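Dihydrodipicolinate synthase (Oceanobacillus iheyensis HTE831, PDB 3D0C) probably catalyses the condensation of pyruvate with aspartate semialdehyde, a step of lysine biosynthesis, as a TIM-barrel lyase of the DapA family. Local coordinates at residues 37-42 / 75-80; 177-182 / 189-194. The protein carries 1 engineered substitution. One frame throughout, in Å; residues are numbered along the deposited sequence.

Interaction 1 (37-42 / 75-80)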
ATOM      1  N   ASP A  37     -19.680   4.569  20.544  1.00 24.63           N
ATOM      2  CA  ASP A  37     -19.127   4.998  21.819  1.00 25.74           C
ATOM      3  C   ASP A  37     -17.757   5.642  21.708  1.00 24.40           C
ATOM      4  O   ASP A  37     -17.417   6.526  22.496  1.00 20.36           O
ATOM      5  CB  ASP A  37     -19.055   3.819  22.782  1.00 27.13           C
ATOM      6  CG  ASP A  37     -20.430   3.326  23.182  1.00 32.02           C
ATOM      7  OD1 ASP A  37     -21.397   4.105  23.042  1.00 32.42           O
ATOM      8  OD2 ASP A  37     -20.539   2.172  23.642  1.00 30.47           O
ATOM      9  N   ASN A  38     -16.962   5.194  20.746  1.00 23.71           N
ATOM     10  CA  ASN A  38     -15.642   5.784  20.579  1.00 25.74           C
ATOM     11  C   ASN A  38     -15.806   7.201  20.037  1.00 25.10           C
ATOM     12  O   ASN A  38     -15.100   8.124  20.451  1.00 24.13           O
ATOM     13  CB  ASN A  38     -14.791   4.948  19.624  1.00 27.43           C
ATOM     14  CG  ASN A  38     -13.468   5.611  19.302  1.00 29.78           C
ATOM     15  OD1 ASN A  38     -12.697   5.953  20.201  1.00 27.43           O
ATOM     16  ND2 ASN A  38     -13.199   5.801  18.017  1.00 26.96           N
ATOM     17  N   VAL A  39     -16.751   7.366  19.115  1.00 24.48           N
ATOM     18  CA  VAL A  39     -17.039   8.663  18.515  1.00 23.80           C
ATOM     19  C   VAL A  39     -17.565   9.623  19.589  1.00 25.20           C
ATOM     20  O   VAL A  39     -17.171  10.790  19.636  1.00 23.20           O
ATOM     21  CB  VAL A  39     -18.084   8.517  17.374  1.00 26.85           C
ATOM     22  CG1 VAL A  39     -18.489   9.884  16.835  1.00 26.93           C
ATOM     23  CG2 VAL A  39     -17.497   7.669  16.248  1.00 25.53           C
ATOM     24  N   GLU A  40     -18.450   9.127  20.451  1.00 23.14           N
ATOM     25  CA  GLU A  40     -19.009   9.946  21.531  1.00 27.80           C
ATOM     26  C   GLU A  40     -17.896  10.367  22.490  1.00 24.62           C
ATOM     27  O   GLU A  40     -17.846  11.509  22.944  1.00 25.73           O
ATOM     28  CB  GLU A  40     -20.073   9.162  22.316  1.00 28.53           C
ATOM     29  CG  GLU A  40     -21.429   9.049  21.634  1.00 37.22           C
ATOM     30  CD  GLU A  40     -21.997  10.396  21.221  1.00 39.93           C
ATOM     31  OE1 GLU A  40     -21.755  11.394  21.932  1.00 41.46           O
ATOM     32  OE2 GLU A  40     -22.700  10.453  20.191  1.00 43.03           O
ATOM     33  N   PHE A  41     -17.012   9.422  22.794  1.00 25.71           N
ATOM     34  CA  PHE A  41     -15.886   9.658  23.689  1.00 25.73           C
ATOM     35  C   PHE A  41     -15.033  10.806  23.170  1.00 25.16           C
ATOM     36  O   PHE A  41     -14.641  11.693  23.931  1.00 22.52           O
ATOM     37  CB  PHE A  41     -15.027   8.396  23.787  1.00 29.22           C
ATOM     38  CG  PHE A  41     -13.806   8.555  24.645  1.00 35.92           C
ATOM     39  CD1 PHE A  41     -13.883   8.412  26.028  1.00 37.86           C
ATOM     40  CD2 PHE A  41     -12.572   8.846  24.070  1.00 37.73           C
ATOM     41  CE1 PHE A  41     -12.747   8.556  26.827  1.00 40.71           C
ATOM     42  CE2 PHE A  41     -11.430   8.992  24.857  1.00 40.26           C
ATOM     43  CZ  PHE A  41     -11.516   8.846  26.239  1.00 40.46           C
ATOM     44  N   LEU A  42     -14.735  10.771  21.874  1.00 24.13           N
ATOM     45  CA  LEU A  42     -13.931  11.804  21.237  1.00 25.38           C
ATOM     46  C   LEU A  42     -14.631  13.163  21.285  1.00 24.96           C
ATOM     47  O   LEU A  42     -14.015  14.180  21.605  1.00 24.81           O
ATOM     48  CB  LEU A  42     -13.639  11.411  19.786  1.00 27.38           C
ATOM     49  CG  LEU A  42     -12.701  10.214  19.595  1.00 30.41           C
ATOM     50  CD1 LEU A  42     -12.738   9.745  18.144  1.00 29.03           C
ATOM     51  CD2 LEU A  42     -11.283  10.613  20.004  1.00 30.41           C
ATOM     52  N   THR A  75     -20.345   9.976  10.264  1.00 23.18           N
ATOM     53  CA  THR A  75     -20.891  11.258   9.826  1.00 24.76           C
ATOM     54  C   THR A  75     -22.256  11.549  10.463  1.00 27.36           C
ATOM     55  O   THR A  75     -22.490  12.641  10.997  1.00 23.58           O
ATOM     56  CB  THR A  75     -21.036  11.309   8.279  1.00 26.20           C
ATOM     57  OG1 THR A  75     -19.742  11.201   7.672  1.00 24.08           O
ATOM     58  CG2 THR A  75     -21.684  12.622   7.841  1.00 29.56           C
ATOM     59  N   GLU A  76     -23.153  10.568  10.401  1.00 26.61           N
ATOM     60  CA  GLU A  76     -24.490  10.728  10.957  1.00 30.02           C
ATOM     61  C   GLU A  76     -24.477  10.849  12.479  1.00 30.47           C
ATOM     62  O   GLU A  76     -25.216  11.657  13.042  1.00 28.87           O
ATOM     63  CB  GLU A  76     -25.386   9.566  10.506  1.00 32.27           C
ATOM     64  CG  GLU A  76     -25.422   9.413   8.991  1.00 36.97           C
ATOM     65  CD  GLU A  76     -26.445   8.404   8.505  1.00 41.21           C
ATOM     66  OE1 GLU A  76     -26.535   7.307   9.094  1.00 42.09           O
ATOM     67  OE2 GLU A  76     -27.149   8.706   7.516  1.00 41.15           O
ATOM     68  N   LEU A  77     -23.636  10.065  13.145  1.00 29.86           N
ATOM     69  CA  LEU A  77     -23.554  10.130  14.600  1.00 32.63           C
ATOM     70  C   LEU A  77     -23.043  11.509  15.035  1.00 33.01           C
ATOM     71  O   LEU A  77     -23.612  12.142  15.930  1.00 30.77           O
ATOM     72  CB  LEU A  77     -22.625   9.040  15.135  1.00 36.82           C
ATOM     73  CG  LEU A  77     -22.483   8.988  16.655  1.00 39.76           C
ATOM     74  CD1 LEU A  77     -23.855   8.839  17.297  1.00 43.61           C
ATOM     75  CD2 LEU A  77     -21.586   7.832  17.040  1.00 42.52           C
ATOM     76  N   VAL A  78     -21.972  11.971  14.392  1.00 30.35           N
ATOM     77  CA  VAL A  78     -21.400  13.278  14.703  1.00 30.97           C
ATOM     78  C   VAL A  78     -22.489  14.328  14.516  1.00 31.71           C
ATOM     79  O   VAL A  78     -22.623  15.257  15.315  1.00 29.27           O
ATOM     80  CB  VAL A  78     -20.211  13.615  13.771  1.00 31.72           C
ATOM     81  CG1 VAL A  78     -19.763  15.053  13.995  1.00 32.17           C
ATOM     82  CG2 VAL A  78     -19.058  12.658  14.032  1.00 31.36           C
ATOM     83  N   ASN A  79     -23.252  14.174  13.438  1.00 32.73           N
ATOM     84  CA  ASN A  79     -24.357  15.068  13.130  1.00 32.91           C
ATOM     85  C   ASN A  79     -24.017  16.550  13.254  1.00 31.92           C
ATOM     86  O   ASN A  79     -24.737  17.315  13.907  1.00 30.36           O
ATOM     87  CB  ASN A  79     -25.542  14.725  14.038  1.00 37.90           C
ATOM     88  CG  ASN A  79     -26.791  15.496  13.680  1.00 40.99           C
ATOM     89  OD1 ASN A  79     -27.226  15.495  12.530  1.00 42.47           O
ATOM     90  ND2 ASN A  79     -27.380  16.157  14.668  1.00 43.64           N
ATOM     91  N   GLY A  80     -22.913  16.950  12.631  1.00 29.81           N
ATOM     92  CA  GLY A  80     -22.508  18.344  12.656  1.00 29.89           C
ATOM     93  C   GLY A  80     -21.823  18.864  13.909  1.00 30.60           C
ATOM     94  O   GLY A  80     -21.464  20.041  13.956  1.00 29.07           O
TER
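With CG turned away from the backbone N (chi1 -179°), Leu77 sends its isobutyl group across to Val39, whose own CG1 likewise lies opposite its backbone N (chi1 174°). The two side chains run past each other in opposite directions, so that one methyl of Leu77 does most of the touching: CD2 comes to 3.6 Å from Val39 CB and 3.7 Å from Val39 CG1. Val78 meets the same valine at about a right angle, its CG2 standing 4.0 Å from Val39 CG1. Val39 therefore packs against two consecutive residues from the last turn of helix 64-78, and the closest CA pair is that of Val39 and Val78, 7.4 Å apart.

The other methyl of Leu77 meets a carboxylate oxygen. Glu40, bent at chi2 (-53°), brings OE2 to 3.5 Å from Leu77 CD1, a van der Waals contact; the charge itself is answered by a salt bridge from OE2 to Arg81. That arginine also hydrogen-bonds to the carbonyl oxygens of Leu77 and Val78, and so ties the C-terminal end of helix 64-78 to helix 32-44. Inward, Val39 and Val78 both rest on Ile50 of strand 49-50. Two neighbouring outer helices packed over the strand between them in sequence are characteristic of the TIM barrel.

Interaction 2 (177-182 / 189-194). Engineered in segment 177-182: Met180 (natural residue Ile).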
ATOM      1  N   THR A 177       9.614  22.683   6.626  1.00 19.20           N
ATOM      2  CA  THR A 177       9.789  24.130   6.710  1.00 16.24           C
ATOM      3  C   THR A 177       9.790  24.735   5.305  1.00 16.97           C
ATOM      4  O   THR A 177       9.151  25.754   5.059  1.00 15.98           O
ATOM      5  CB  THR A 177      11.109  24.483   7.425  1.00 18.25           C
ATOM      6  OG1 THR A 177      11.106  23.901   8.736  1.00 17.65           O
ATOM      7  CG2 THR A 177      11.272  25.995   7.549  1.00 17.58           C
ATOM      8  N   GLN A 178      10.504  24.102   4.381  1.00 16.53           N
ATOM      9  CA  GLN A 178      10.565  24.601   3.011  1.00 17.62           C
ATOM     10  C   GLN A 178       9.201  24.659   2.317  1.00 20.07           C
ATOM     11  O   GLN A 178       8.788  25.716   1.828  1.00 18.29           O
ATOM     12  CB  GLN A 178      11.502  23.735   2.179  1.00 20.36           C
ATOM     13  CG  GLN A 178      12.964  23.831   2.569  1.00 22.11           C
ATOM     14  CD  GLN A 178      13.764  22.664   2.019  1.00 28.13           C
ATOM     15  OE1 GLN A 178      13.390  22.064   1.007  1.00 29.55           O
ATOM     16  NE2 GLN A 178      14.870  22.339   2.677  1.00 29.51           N
ATOM     17  N   VAL A 179       8.496  23.531   2.267  1.00 19.22           N
ATOM     18  CA  VAL A 179       7.202  23.510   1.596  1.00 20.93           C
ATOM     19  C   VAL A 179       6.215  24.527   2.183  1.00 21.57           C
ATOM     20  O   VAL A 179       5.491  25.193   1.439  1.00 22.41           O
ATOM     21  CB  VAL A 179       6.579  22.081   1.596  1.00 20.98           C
ATOM     22  CG1 VAL A 179       6.118  21.694   2.986  1.00 20.71           C
ATOM     23  CG2 VAL A 179       5.428  22.025   0.615  1.00 23.37           C
HETATM   24  N   MSE A 180       6.201  24.678   3.503  1.00 22.40           N
HETATM   25  CA  MSE A 180       5.281  25.631   4.126  1.00 27.11           C
HETATM   26  C   MSE A 180       5.599  27.095   3.828  1.00 26.38           C
HETATM   27  O   MSE A 180       4.704  27.950   3.824  1.00 26.39           O
HETATM   28  CB  MSE A 180       5.227  25.409   5.635  1.00 28.22           C
HETATM   29  CG  MSE A 180       4.624  24.063   5.997  1.00 36.32           C
HETATM   30 SE   MSE A 180       4.150  23.920   7.855  1.00 60.18          SE
HETATM   31  CE  MSE A 180       5.950  23.905   8.570  1.00 40.10           C
ATOM     32  N   ARG A 181       6.867  27.395   3.584  1.00 27.12           N
ATOM     33  CA  ARG A 181       7.242  28.766   3.269  1.00 29.35           C
ATOM     34  C   ARG A 181       6.972  29.013   1.790  1.00 28.53           C
ATOM     35  O   ARG A 181       6.778  30.152   1.360  1.00 27.00           O
ATOM     36  CB  ARG A 181       8.726  29.004   3.572  1.00 32.80           C
ATOM     37  CG  ARG A 181       9.069  28.986   5.055  1.00 40.11           C
ATOM     38  CD  ARG A 181      10.560  29.194   5.290  1.00 47.25           C
ATOM     39  NE  ARG A 181      11.043  30.466   4.753  1.00 54.23           N
ATOM     40  CZ  ARG A 181      10.666  31.662   5.192  1.00 56.96           C
ATOM     41  NH1 ARG A 181       9.792  31.766   6.184  1.00 59.59           N
ATOM     42  NH2 ARG A 181      11.163  32.758   4.635  1.00 58.12           N
ATOM     43  N   ALA A 182       6.947  27.933   1.016  1.00 26.47           N
ATOM     44  CA  ALA A 182       6.728  28.024  -0.422  1.00 27.56           C
ATOM     45  C   ALA A 182       5.275  28.268  -0.824  1.00 28.52           C
ATOM     46  O   ALA A 182       5.006  28.947  -1.820  1.00 26.79           O
ATOM     47  CB  ALA A 182       7.237  26.766  -1.098  1.00 24.57           C
ATOM     48  N   VAL A 189      -4.262  26.602   2.332  1.00 25.57           N
ATOM     49  CA  VAL A 189      -3.939  25.207   2.598  1.00 24.10           C
ATOM     50  C   VAL A 189      -3.398  25.107   4.015  1.00 23.08           C
ATOM     51  O   VAL A 189      -2.348  25.678   4.326  1.00 21.61           O
ATOM     52  CB  VAL A 189      -2.865  24.675   1.627  1.00 24.69           C
ATOM     53  CG1 VAL A 189      -2.532  23.231   1.970  1.00 27.48           C
ATOM     54  CG2 VAL A 189      -3.361  24.775   0.189  1.00 25.68           C
ATOM     55  N   ALA A 190      -4.118  24.395   4.876  1.00 19.78           N
ATOM     56  CA  ALA A 190      -3.679  24.220   6.254  1.00 22.18           C
ATOM     57  C   ALA A 190      -2.682  23.058   6.335  1.00 22.53           C
ATOM     58  O   ALA A 190      -2.964  21.959   5.857  1.00 22.78           O
ATOM     59  CB  ALA A 190      -4.882  23.943   7.155  1.00 19.37           C
ATOM     60  N   PHE A 191      -1.516  23.313   6.923  1.00 21.18           N
ATOM     61  CA  PHE A 191      -0.504  22.277   7.086  1.00 22.05           C
ATOM     62  C   PHE A 191      -0.644  21.648   8.467  1.00 21.39           C
ATOM     63  O   PHE A 191      -0.469  22.305   9.498  1.00 18.79           O
ATOM     64  CB  PHE A 191       0.899  22.858   6.888  1.00 24.70           C
ATOM     65  CG  PHE A 191       1.311  22.945   5.447  1.00 28.42           C
ATOM     66  CD1 PHE A 191       1.837  21.835   4.799  1.00 30.24           C
ATOM     67  CD2 PHE A 191       1.116  24.117   4.718  1.00 30.54           C
ATOM     68  CE1 PHE A 191       2.164  21.885   3.437  1.00 33.56           C
ATOM     69  CE2 PHE A 191       1.439  24.179   3.356  1.00 33.42           C
ATOM     70  CZ  PHE A 191       1.962  23.057   2.716  1.00 32.75           C
ATOM     71  N   ILE A 192      -0.994  20.370   8.460  1.00 15.42           N
ATOM     72  CA  ILE A 192      -1.199  19.595   9.672  1.00 16.88           C
ATOM     73  C   ILE A 192      -0.080  18.582   9.845  1.00 17.83           C
ATOM     74  O   ILE A 192       0.323  17.934   8.883  1.00 17.39           O
ATOM     75  CB  ILE A 192      -2.515  18.799   9.584  1.00 18.05           C
ATOM     76  CG1 ILE A 192      -3.681  19.743   9.294  1.00 20.57           C
ATOM     77  CG2 ILE A 192      -2.741  18.019  10.874  1.00 17.81           C
ATOM     78  CD1 ILE A 192      -4.992  19.017   9.048  1.00 23.74           C
ATOM     79  N   CYS A 193       0.431  18.454  11.066  1.00 16.79           N
ATOM     80  CA  CYS A 193       1.457  17.459  11.338  1.00 16.17           C
ATOM     81  C   CYS A 193       0.748  16.103  11.336  1.00 16.14           C
ATOM     82  O   CYS A 193      -0.060  15.819  12.225  1.00 15.36           O
ATOM     83  CB  CYS A 193       2.090  17.682  12.711  1.00 17.05           C
ATOM     84  SG  CYS A 193       3.216  16.341  13.185  1.00 18.59           S
ATOM     85  N   GLY A 194       1.051  15.273  10.345  1.00 15.19           N
ATOM     86  CA  GLY A 194       0.416  13.974  10.251  1.00 14.36           C
ATOM     87  C   GLY A 194       1.129  12.860  10.990  1.00 17.17           C
ATOM     88  O   GLY A 194       0.801  11.683  10.802  1.00 18.70           O
TER
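Phe191 presents one ring face to Met180 across a beta-alpha-beta unit of the TIM barrel, in which strand 163-168 leads through helix 173-182 to strand 190-193. On the strand, the bond from CA to CB of Phe191 is directed toward the helix, and the side chain slides past that of Met180 in the opposite direction. Met180 is an engineered residue, isoleucine in the natural sequence, modelled as selenomethionine. Its CG sits over the ring in a CH-pi contact, 3.7 Å from the centroid and 18° off the normal, displaced toward the CG end of the ring, where it approaches Phe191 CG to 3.5 Å.

Beyond CG the chain stays extended at chi2 (-166°), which carries the selenium back over the root of the phenylalanine: SE is 3.6 Å from Phe191 CB. Relative to the ring, SE is oblique, 41° off the normal and 4.6 Å from the centroid, and makes a Met-aromatic contact. The methylene lies over the ring while the selenium sits nearer CB, and both touch Phe191 CG.

Val179, one residue earlier in the helix, reaches the distal part of the ring with both methyls; CG1 lies 4.0 Å from Phe191 CE1. Its approach is oblique and purely apolar. Val183, just past the helix, and Ile166 of the preceding strand also touch Phe191, whose backbone hydrogen-bonds to Val209. The bond from CA to CB of Ile192 is directed away from the helix, and its side chain touches Lys167, the predicted Schiff-base lysine. The second methyl of Val179, CG2, comes to 4.2 Å from Phe191 CZ, the ring atom farthest from the strand end of that side chain.

Interactions 1 and 2 belong to one barrel but lie on opposite sides of the chain's centre: their centres are 29 Å apart and their nearest atoms about 15 Å, so they do not touch. Interaction 1 joins two outer helices, whereas interaction 2 joins a helix to the strand that follows it; both are apolar at heart. Each has a side chain within about 12 Å of that of a predicted active-site residue. In interaction 2 the side chain of Phe191 is about 8 Å from that of Lys167 and about 11 Å from that of Tyr143. In interaction 1 the side chain of Val39 is about 12 Å from that of Thr56, predicted to bind pyruvate.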